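Local coordinates for protein endoglucanase E (Clostridium thermocellum, PDB 2WAO) that probably removes acetyl groups from plant cell-wall polysaccharides and, in the same active-site cleft, binds cellulose-like chains such as cellohexaose, at residues A[179-184]-A[237-242]; A[258-263]-A[267-272]. All coordinates share one frame; numbering follows the deposited sequence. Where two conformers were deposited one is given.

Contact 1 of 2, residues A[179-184]-A[237-242]; sequences GLTMNY and VTAYKN. With BGC (beta-D-glucopyranose), chain B; BGC (beta-D-glucopyranose), chain C.
With its CG turned opposite the carbonyl carbon (chi1 -79°), L180 sends its two methyls to different parts of helix 233-250. CD1 runs obliquely against the Y240 ring, 3.4 Å from Y240 CD1, while CD2 rests on the backbone, 3.8 Å from A239 O. L180 CB meets A239 CB at 3.9 Å. Y240 CG, roughly anti to its backbone N (chi1 -152°), puts the CD1 side of the ring beside the L180 CD1 methyl. T181 adds one methyl, its CG2 lying 4.1 Å from A239 CB. No hydrogen bond crosses between the segments; the loop leans on the helix by van der Waals contact.

In this SGNH/GDSL-type hydrolase domain, 179-184 belongs to the long loop after strand 168-174, an edge strand of the parallel sheet. D225 holds the turn from outside, its carboxylate accepting the N-H groups of L180 and T181. Inside the loop, G179 N donates to N183 OD1 in the carbonyl plane, a bent bond of 3.3 Å with an N-H...O angle of 139°.

Further along the loop, Y184 reaches the glycan pocket. There the chain B glucose lies over one face of the Y184 ring, displaced toward its rim, with glucose C5 3.6 Å from Y184 CG; this is CH-pi packing of sugar on aromatic. O3 of the chain C glucose approaches the same ring obliquely, 3.7 Å from Y184 CE1.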
loop_
_atom_site.group_PDB
_atom_site.type_symbol
_atom_site.label_atom_id
_atom_site.label_comp_id
_atom_site.label_asym_id
_atom_site.label_seq_id
_atom_site.Cartn_x
_atom_site.Cartn_y
_atom_site.Cartn_z
ATOM N N GLY A 179 4.162 -7.521 12.052
ATOM C CA GLY A 179 3.458 -6.971 13.209
ATOM C C GLY A 179 4.325 -5.958 13.924
ATOM O O GLY A 179 5.442 -5.588 13.464
ATOM N N LEU A 180 3.798 -5.504 15.056
ATOM C CA LEU A 180 4.483 -4.584 15.897
ATOM C C LEU A 180 5.423 -5.305 16.869
ATOM O O LEU A 180 6.515 -4.764 17.204
ATOM C CB LEU A 180 3.498 -3.774 16.747
ATOM C CG LEU A 180 2.912 -2.672 15.884
ATOM C CD1 LEU A 180 1.568 -2.213 16.359
ATOM C CD2 LEU A 180 3.920 -1.494 15.812
ATOM N N THR A 181 4.975 -6.455 17.385
ATOM C CA THR A 181 5.836 -7.229 18.361
ATOM C C THR A 181 6.265 -8.596 17.850
ATOM O O THR A 181 7.175 -9.241 18.448
ATOM C CB THR A 181 5.109 -7.466 19.737
ATOM O OG1 THR A 181 4.070 -8.426 19.556
ATOM C CG2 THR A 181 4.529 -6.165 20.265
ATOM N N MET A 182 5.596 -9.067 16.800
ATOM C CA MET A 182 5.809 -10.408 16.238
ATOM C C MET A 182 5.262 -10.441 14.827
ATOM O O MET A 182 4.389 -9.644 14.489
ATOM C CB MET A 182 5.102 -11.477 17.104
ATOM C CG MET A 182 3.601 -11.293 17.112
ATOM S SD MET A 182 2.758 -12.448 18.186
ATOM C CE MET A 182 2.913 -13.864 17.144
ATOM N N ASN A 183 5.763 -11.367 14.017
ATOM C CA ASN A 183 5.201 -11.650 12.717
ATOM C C ASN A 183 4.230 -12.820 12.826
ATOM O O ASN A 183 4.173 -13.471 13.857
ATOM C CB ASN A 183 6.340 -11.912 11.733
ATOM C CG ASN A 183 7.210 -10.677 11.588
ATOM O OD1 ASN A 183 6.696 -9.549 11.508
ATOM N ND2 ASN A 183 8.506 -10.859 11.712
ATOM N N TYR A 184 3.462 -13.055 11.782
ATOM C CA TYR A 184 2.492 -14.159 11.751
ATOM C C TYR A 184 3.080 -15.485 12.280
ATOM O O TYR A 184 4.124 -15.919 11.822
ATOM C CB TYR A 184 1.938 -14.386 10.335
ATOM C CG TYR A 184 0.934 -15.513 10.404
ATOM C CD1 TYR A 184 -0.308 -15.321 11.013
ATOM C CD2 TYR A 184 1.279 -16.796 9.968
ATOM C CE1 TYR A 184 -1.199 -16.387 11.152
ATOM C CE2 TYR A 184 0.382 -17.867 10.095
ATOM C CZ TYR A 184 -0.844 -17.634 10.675
ATOM O OH TYR A 184 -1.717 -18.683 10.790
ATOM N N VAL A 237 1.481 -2.091 23.356
ATOM C CA VAL A 237 1.138 -0.708 23.518
ATOM C C VAL A 237 2.388 0.159 23.352
ATOM O O VAL A 237 2.363 1.165 22.654
ATOM C CB VAL A 237 0.426 -0.465 24.856
ATOM C CG1 VAL A 237 0.328 1.074 25.150
ATOM C CG2 VAL A 237 -1.012 -1.095 24.782
ATOM N N THR A 238 3.490 -0.250 23.975
ATOM C CA THR A 238 4.749 0.526 23.814
ATOM C C THR A 238 5.233 0.565 22.344
ATOM O O THR A 238 5.676 1.594 21.876
ATOM C CB THR A 238 5.834 0.004 24.803
ATOM O OG1 THR A 238 5.368 0.213 26.148
ATOM C CG2 THR A 238 7.156 0.754 24.621
ATOM N N ALA A 239 5.126 -0.564 21.647
ATOM C CA ALA A 239 5.549 -0.717 20.256
ATOM C C ALA A 239 4.684 0.200 19.379
ATOM O O ALA A 239 5.189 0.861 18.474
ATOM C CB ALA A 239 5.446 -2.207 19.795
ATOM N N TYR A 240 3.366 0.212 19.650
ATOM C CA TYR A 240 2.456 1.026 18.858
ATOM C C TYR A 240 2.763 2.511 19.083
ATOM O O TYR A 240 2.893 3.266 18.127
ATOM C CB TYR A 240 0.976 0.666 19.178
ATOM C CG TYR A 240 0.022 0.932 18.004
ATOM C CD1 TYR A 240 -0.783 -0.081 17.490
ATOM C CD2 TYR A 240 -0.079 2.206 17.412
ATOM C CE1 TYR A 240 -1.643 0.125 16.426
ATOM C CE2 TYR A 240 -0.941 2.420 16.305
ATOM C CZ TYR A 240 -1.702 1.384 15.824
ATOM O OH TYR A 240 -2.559 1.615 14.757
ATOM N N LYS A 241 2.921 2.912 20.351
ATOM C CA LYS A 241 3.337 4.273 20.693
ATOM C C LYS A 241 4.672 4.668 20.031
ATOM O O LYS A 241 4.775 5.778 19.540
ATOM C CB LYS A 241 3.397 4.478 22.214
ATOM C CG LYS A 241 2.012 4.443 22.834
ATOM C CD LYS A 241 2.070 4.553 24.341
ATOM C CE LYS A 241 0.666 4.759 24.943
ATOM N NZ LYS A 241 0.682 4.901 26.454
ATOM N N ASN A 242 5.638 3.766 20.005
ATOM C CA ASN A 242 6.934 4.008 19.349
ATOM C C ASN A 242 6.735 4.377 17.884
ATOM O O ASN A 242 7.358 5.312 17.361
ATOM C CB ASN A 242 7.783 2.734 19.396
ATOM C CG ASN A 242 8.478 2.525 20.721
ATOM O OD1 ASN A 242 8.640 3.449 21.525
ATOM N ND2 ASN A 242 8.924 1.293 20.946
HETATM C C2 BGC B . -1.353 -17.614 6.085
HETATM C C3 BGC B . 0.151 -17.379 6.107
HETATM C C4 BGC B . 0.442 -15.883 5.948
HETATM C C5 BGC B . -0.323 -15.106 7.042
HETATM C C6 BGC B . -0.062 -13.587 7.069
HETATM C C1 BGC B . -2.028 -16.739 7.136
HETATM O O2 BGC B . -1.615 -19.008 6.275
HETATM O O3 BGC B . 0.767 -18.112 5.040
HETATM O O4 BGC B . 1.753 -15.845 6.218
HETATM O O5 BGC B . -1.716 -15.378 6.903
HETATM O O6 BGC B . -0.454 -13.035 5.824
HETATM C C2 BGC C . -5.517 -15.387 9.792
HETATM C C3 BGC C . -4.564 -15.377 8.598
HETATM C C4 BGC C . -4.108 -16.787 8.260
HETATM C C5 BGC C . -5.310 -17.720 8.078
HETATM C C6 BGC C . -4.775 -19.153 7.996
HETATM C C1 BGC C . -6.671 -16.375 9.534
HETATM O O2 BGC C . -6.042 -14.084 10.030
HETATM O O3 BGC C . -3.456 -14.557 8.892
HETATM O O4 BGC C . -3.442 -16.889 7.105
HETATM O O5 BGC C . -6.224 -17.672 9.180
HETATM O O6 BGC C . -5.923 -19.922 7.883
#

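Contact 2 of 2, residues A[258-263]-A[267-272]; sequences CCVGPM and TGLDLC. With BGC (beta-D-glucopyranose), chain D.
Strand 255-260 and helix 266-285 open a beta-alpha-beta unit of the parallel sheet, whose second strand is 291-295, and this contact is where the strand's C-terminal end meets the first turns of the helix. V260 carries it from the strand side, its two methyls going to two helix residues one turn apart. CG1 reaches L269, obliquely, at 3.7 Å from L269 CD1; CG2 faces the sulfur of C272, with 4.2 Å between V260 CG2 and C272 SG. The valine can serve both because CG1 is anti to the backbone N (chi1 171°) and CG2 is anti to the carbonyl carbon. L269 starts out beside the strand rather than at it; with CG anti to the backbone N (172°) and the second torsion near 60°, CD1 comes back to the valine. All three side chains are buried, and the interface between the segments is wholly apolar. Around it, V276 continues the helix face along V260, F293 of strand 291-295 packs on the valine, and F226 touches C272.

Beyond V260 the chain leaves the sheet through G261, whose O accepts a hydrogen bond from N220 ND2, and a cis peptide bond before P262. It then reaches the glycan pocket, where the main chain itself binds sugar: O6 of the chain D glucose donates to M263 O at 2.8 Å. M263 also packs on H310, another residue of the pocket. A ligand-binding loop at the C-terminal end of the strands of a parallel sheet, between a strand and its following helix, is characteristic of the alpha/beta fold of SGNH hydrolases.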
loop_
_atom_site.group_PDB
_atom_site.type_symbol
_atom_site.label_atom_id
_atom_site.label_comp_id
_atom_site.label_asym_id
_atom_site.label_seq_id
_atom_site.Cartn_x
_atom_site.Cartn_y
_atom_site.Cartn_z
ATOM N N CYS A 258 -5.437 5.346 13.365
ATOM C CA CYS A 258 -5.043 4.013 13.889
ATOM C C CYS A 258 -6.211 3.034 13.757
ATOM O O CYS A 258 -7.304 3.281 14.319
ATOM C CB CYS A 258 -4.640 4.135 15.361
ATOM S SG CYS A 258 -3.226 5.215 15.581
ATOM N N CYS A 259 -6.024 1.950 13.011
ATOM C CA CYS A 259 -7.202 1.173 12.537
ATOM C C CYS A 259 -7.142 -0.264 12.992
ATOM O O CYS A 259 -6.064 -0.854 13.018
ATOM C CB CYS A 259 -7.292 1.179 10.998
ATOM S SG CYS A 259 -7.315 2.802 10.244
ATOM N N VAL A 260 -8.294 -0.821 13.362
ATOM C CA VAL A 260 -8.371 -2.235 13.715
ATOM C C VAL A 260 -9.439 -2.900 12.821
ATOM O O VAL A 260 -10.512 -2.368 12.666
ATOM C CB VAL A 260 -8.730 -2.375 15.230
ATOM C CG1 VAL A 260 -9.022 -3.789 15.572
ATOM C CG2 VAL A 260 -7.532 -1.884 16.100
ATOM N N GLY A 261 -9.130 -4.060 12.255
ATOM C CA GLY A 261 -10.109 -4.882 11.532
ATOM C C GLY A 261 -9.640 -4.970 10.092
ATOM O O GLY A 261 -8.759 -4.222 9.693
ATOM N N PRO A 262 -10.290 -5.827 9.279
ATOM C CA PRO A 262 -11.461 -6.643 9.632
ATOM C C PRO A 262 -11.179 -8.168 9.846
ATOM O O PRO A 262 -12.131 -8.955 9.858
ATOM C CB PRO A 262 -12.287 -6.491 8.353
ATOM C CG PRO A 262 -11.204 -6.631 7.297
ATOM C CD PRO A 262 -9.988 -5.915 7.837
ATOM N N MET A 263 -9.921 -8.574 9.974
ATOM C CA MET A 263 -9.569 -9.995 10.086
ATOM C C MET A 263 -9.547 -10.588 11.502
ATOM O O MET A 263 -9.741 -11.779 11.656
ATOM C CB MET A 263 -8.239 -10.300 9.384
ATOM C CG MET A 263 -8.325 -10.084 7.884
ATOM S SD MET A 263 -6.763 -10.575 7.128
ATOM C CE MET A 263 -6.798 -12.370 7.386
ATOM N N THR A 267 -11.483 -13.129 21.170
ATOM C CA THR A 267 -10.651 -12.451 22.156
ATOM C C THR A 267 -9.504 -11.617 21.557
ATOM O O THR A 267 -9.220 -10.554 22.064
ATOM C CB THR A 267 -10.166 -13.418 23.257
ATOM O OG1 THR A 267 -11.335 -13.998 23.850
ATOM C CG2 THR A 267 -9.393 -12.669 24.384
ATOM N N GLY A 268 -8.879 -12.097 20.486
ATOM C CA GLY A 268 -7.802 -11.364 19.834
ATOM C C GLY A 268 -8.288 -10.008 19.344
ATOM O O GLY A 268 -7.582 -9.004 19.512
ATOM N N LEU A 269 -9.489 -9.974 18.771
ATOM C CA LEU A 269 -10.081 -8.712 18.373
ATOM C C LEU A 269 -10.396 -7.839 19.565
ATOM O O LEU A 269 -10.100 -6.647 19.514
ATOM C CB LEU A 269 -11.353 -8.926 17.524
ATOM C CG LEU A 269 -12.137 -7.638 17.222
ATOM C CD1 LEU A 269 -11.334 -6.601 16.463
ATOM C CD2 LEU A 269 -13.380 -7.995 16.410
ATOM N N ASP A 270 -11.009 -8.384 20.621
ATOM C CA ASP A 270 -11.320 -7.521 21.773
ATOM C C ASP A 270 -10.020 -6.894 22.360
ATOM O O ASP A 270 -9.994 -5.723 22.705
ATOM C CB ASP A 270 -12.119 -8.262 22.864
ATOM C CG ASP A 270 -13.492 -8.683 22.393
ATOM O OD1 ASP A 270 -14.034 -8.059 21.434
ATOM O OD2 ASP A 270 -14.030 -9.698 22.958
ATOM N N LEU A 271 -8.972 -7.698 22.523
ATOM C CA LEU A 271 -7.707 -7.226 23.103
ATOM C C LEU A 271 -7.072 -6.194 22.175
ATOM O O LEU A 271 -6.666 -5.122 22.641
ATOM C CB LEU A 271 -6.736 -8.383 23.377
ATOM C CG LEU A 271 -7.048 -9.379 24.511
ATOM C CD1 LEU A 271 -6.133 -10.590 24.427
ATOM C CD2 LEU A 271 -6.949 -8.642 25.849
ATOM N N CYS A 272 -6.991 -6.494 20.878
ATOM C CA CYS A 272 -6.432 -5.514 19.931
ATOM C C CYS A 272 -7.214 -4.164 19.988
ATOM O O CYS A 272 -6.611 -3.080 20.083
ATOM C CB CYS A 272 -6.386 -6.074 18.503
ATOM S SG CYS A 272 -5.233 -5.097 17.482
HETATM C C2 BGC D . -10.545 -18.303 11.200
HETATM C C3 BGC D . -9.067 -17.943 11.289
HETATM C C4 BGC D . -8.764 -16.636 10.541
HETATM C C5 BGC D . -9.803 -15.524 10.770
HETATM C C6 BGC D . -9.632 -14.367 9.794
HETATM C C1 BGC D . -11.352 -17.060 11.560
HETATM O O2 BGC D . -10.807 -19.298 12.140
HETATM O O3 BGC D . -8.336 -19.025 10.750
HETATM O O4 BGC D . -7.440 -16.493 10.710
HETATM O O5 BGC D . -11.110 -16.054 10.622
HETATM O O6 BGC D . -10.768 -13.496 9.737
#

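After the N-terminal antiparallel sheets and strand 123-129, the chain leaves strand 168-174 into the loop holding 179-184, passes through strand 216-220 and returns on helix 233-250, where contact 1 closes a loop of 52 intervening residues. Strand 255-260 follows that helix, and contact 2 then closes a tight connection with three residues between its segments. The two are in series, neither nesting nor crossing, and their centres lie about 13 Å apart. They meet directly through Y240, whose OH packs 3.3 Å from C258 CB. Helix 233-250 is thus joined to the pocket loop bearing Y184 and to the sheet strand leading to M263, two residues of one glycan pocket.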